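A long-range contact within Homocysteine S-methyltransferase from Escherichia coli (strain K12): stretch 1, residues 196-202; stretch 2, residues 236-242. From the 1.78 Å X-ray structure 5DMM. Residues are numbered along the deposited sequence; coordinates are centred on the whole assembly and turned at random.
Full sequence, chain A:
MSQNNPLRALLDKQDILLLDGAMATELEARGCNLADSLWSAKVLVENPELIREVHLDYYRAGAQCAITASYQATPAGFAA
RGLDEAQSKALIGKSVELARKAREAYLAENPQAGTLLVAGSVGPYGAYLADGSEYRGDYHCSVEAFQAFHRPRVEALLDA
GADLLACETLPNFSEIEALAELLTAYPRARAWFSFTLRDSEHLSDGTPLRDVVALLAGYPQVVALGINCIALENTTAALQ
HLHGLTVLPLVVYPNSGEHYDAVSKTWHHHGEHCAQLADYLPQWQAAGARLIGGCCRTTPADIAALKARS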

# COMPACT_ATOMS: atom_id res chain seq x y z
N THR A 196 10.60 2.72 -2.01
CA THR A 196 11.06 3.84 -2.83
C THR A 196 12.56 3.69 -3.08
O THR A 196 13.28 3.07 -2.28
N LEU A 197 13.02 4.25 -4.20
CA LEU A 197 14.36 3.95 -4.70
C LEU A 197 15.22 5.19 -4.87
O LEU A 197 14.72 6.28 -5.14
N ARG A 198 16.53 4.99 -4.73
CA ARG A 198 17.53 5.99 -5.06
C ARG A 198 17.84 5.90 -6.56
O ARG A 198 17.99 6.91 -7.25
N ASP A 199 17.92 4.66 -7.04
CA ASP A 199 18.11 4.37 -8.45
C ASP A 199 17.55 2.97 -8.69
O ASP A 199 17.00 2.36 -7.77
N SER A 200 17.71 2.45 -9.90
CA SER A 200 17.07 1.19 -10.25
C SER A 200 17.60 -0.02 -9.47
O SER A 200 16.98 -1.09 -9.52
N GLU A 201 18.70 0.12 -8.74
CA GLU A 201 19.21 -1.00 -7.94
C GLU A 201 19.43 -0.69 -6.46
O GLU A 201 20.05 -1.47 -5.75
N HIS A 202 18.93 0.45 -5.99
CA HIS A 202 19.18 0.81 -4.59
C HIS A 202 17.95 1.40 -3.92
O HIS A 202 17.24 2.21 -4.51
N THR A 236 10.24 0.34 -15.00
CA THR A 236 10.59 -0.90 -15.69
C THR A 236 12.00 -1.38 -15.33
O THR A 236 12.20 -2.57 -15.10
N ALA A 237 12.95 -0.46 -15.25
CA ALA A 237 14.33 -0.82 -14.91
C ALA A 237 14.43 -1.44 -13.51
O ALA A 237 15.16 -2.41 -13.29
N ALA A 238 13.69 -0.86 -12.58
CA ALA A 238 13.66 -1.34 -11.20
C ALA A 238 13.05 -2.73 -11.12
O ALA A 238 13.58 -3.60 -10.43
N LEU A 239 11.94 -2.93 -11.83
CA LEU A 239 11.27 -4.22 -11.84
C LEU A 239 12.15 -5.28 -12.48
O LEU A 239 12.22 -6.41 -12.00
N GLN A 240 12.80 -4.93 -13.58
CA GLN A 240 13.66 -5.89 -14.27
C GLN A 240 14.78 -6.36 -13.34
O GLN A 240 15.15 -7.53 -13.37
N HIS A 241 15.29 -5.45 -12.51
CA HIS A 241 16.34 -5.82 -11.57
C HIS A 241 15.79 -6.78 -10.49
O HIS A 241 16.40 -7.81 -10.21
N LEU A 242 14.64 -6.44 -9.91
CA LEU A 242 13.98 -7.32 -8.95
C LEU A 242 13.65 -8.68 -9.56
O LEU A 242 13.77 -9.71 -8.90

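Where do carbon atoms of the side chains meet? Leu-197, with chi1 m and chi2 t, points toward the helix, and its CD1 lies 3.4 Å from CB of Ala-238. On the turn that follows, Ser-200, with chi1 p, also points toward the helix, its CB 3.8 Å from CB of Ala-237. Ala-237 and Ala-238 meet the loop here, and the CA atoms of Ser-200 and Ala-238 are 4.4 Å apart.

What covers the ring of His-241? Its chi1 is t and its CA-to-CB bond points toward the turn. Glu-201, with chi1 m, lays its aliphatic stem over one face: CG sits 3.6 Å from the centroid of the His-241 ring, almost on the ring normal, a CH-pi contact. The Glu-201 CA-to-CB bond itself runs sideways.

Do polar groups bridge the stretches? No hydrogen bond crosses. Ser-200 O approaches CA of Ala-238 at 3.7 Å and CB of His-241 at 3.8 Å, and is buried without a polar partner.

What holds the turn in shape, then? Asp-199, with chi1 p, accepts hydrogen bonds through OD1 from Glu-201 N at 2.9 Å and His-202 ND1 at 2.6 Å, and the backbone bond from His-202 N to Asp-199 O, 3.2 Å, spans the turn. These local bonds brace the type I turn that presents Ser-200 and Glu-201 to the helix.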

# COMPACT_ATOMS: atom_id res chain seq x y z
CB THR A 196 10.78 5.23 -2.21
OG1 THR A 196 11.48 5.36 -0.97
CG2 THR A 196 9.29 5.42 -2.00
CB LEU A 197 14.26 3.21 -6.04
CG LEU A 197 13.50 1.89 -6.01
CD1 LEU A 197 13.42 1.31 -7.40
CD2 LEU A 197 14.13 0.88 -5.05
CB ARG A 198 18.79 5.76 -4.22
CG ARG A 198 19.97 6.63 -4.57
CD ARG A 198 21.11 6.43 -3.57
NE ARG A 198 20.77 6.97 -2.25
CZ ARG A 198 21.65 7.15 -1.27
NH1 ARG A 198 22.93 6.85 -1.45
NH2 ARG A 198 21.25 7.64 -0.10
CB ASP A 199 19.59 4.45 -8.84
CG ASP A 199 20.48 3.61 -7.95
OD1 ASP A 199 20.39 2.37 -7.98
OD2 ASP A 199 21.29 4.20 -7.20
CB SER A 200 17.22 0.93 -11.75
OG SER A 200 18.56 0.62 -12.07
CB GLU A 201 20.53 -1.52 -8.53
CG GLU A 201 20.50 -1.83 -10.01
CD GLU A 201 21.37 -0.88 -10.80
OE1 GLU A 201 22.55 -0.69 -10.42
OE2 GLU A 201 20.87 -0.30 -11.79
CB HIS A 202 20.34 1.81 -4.48
CG HIS A 202 21.66 1.26 -4.94
ND1 HIS A 202 22.09 1.36 -6.25
CD2 HIS A 202 22.63 0.59 -4.28
CE1 HIS A 202 23.27 0.78 -6.37
NE2 HIS A 202 23.62 0.30 -5.19
CB THR A 236 10.43 -0.74 -17.22
OG1 THR A 236 9.05 -0.48 -17.51
CG2 THR A 236 10.84 -2.02 -17.96
CB ALA A 237 15.23 0.40 -15.00
CB ALA A 238 12.89 -0.38 -10.32
CB LEU A 239 9.94 -4.17 -12.58
CG LEU A 239 8.77 -3.47 -11.88
CD1 LEU A 239 7.54 -3.41 -12.80
CD2 LEU A 239 8.44 -4.19 -10.56
CB GLN A 240 14.22 -5.30 -15.57
CG GLN A 240 13.21 -5.24 -16.68
CD GLN A 240 13.65 -4.41 -17.87
OE1 GLN A 240 14.59 -3.61 -17.77
NE2 GLN A 240 12.98 -4.60 -19.01
CB HIS A 241 16.96 -4.58 -10.94
CG HIS A 241 18.12 -4.86 -10.02
ND1 HIS A 241 19.32 -5.37 -10.47
CD2 HIS A 241 18.25 -4.71 -8.68
CE1 HIS A 241 20.14 -5.52 -9.44
NE2 HIS A 241 19.52 -5.13 -8.35
CB LEU A 242 12.71 -6.66 -8.40
CG LEU A 242 12.93 -5.44 -7.52
CD1 LEU A 242 11.59 -4.78 -7.20
CD2 LEU A 242 13.64 -5.84 -6.22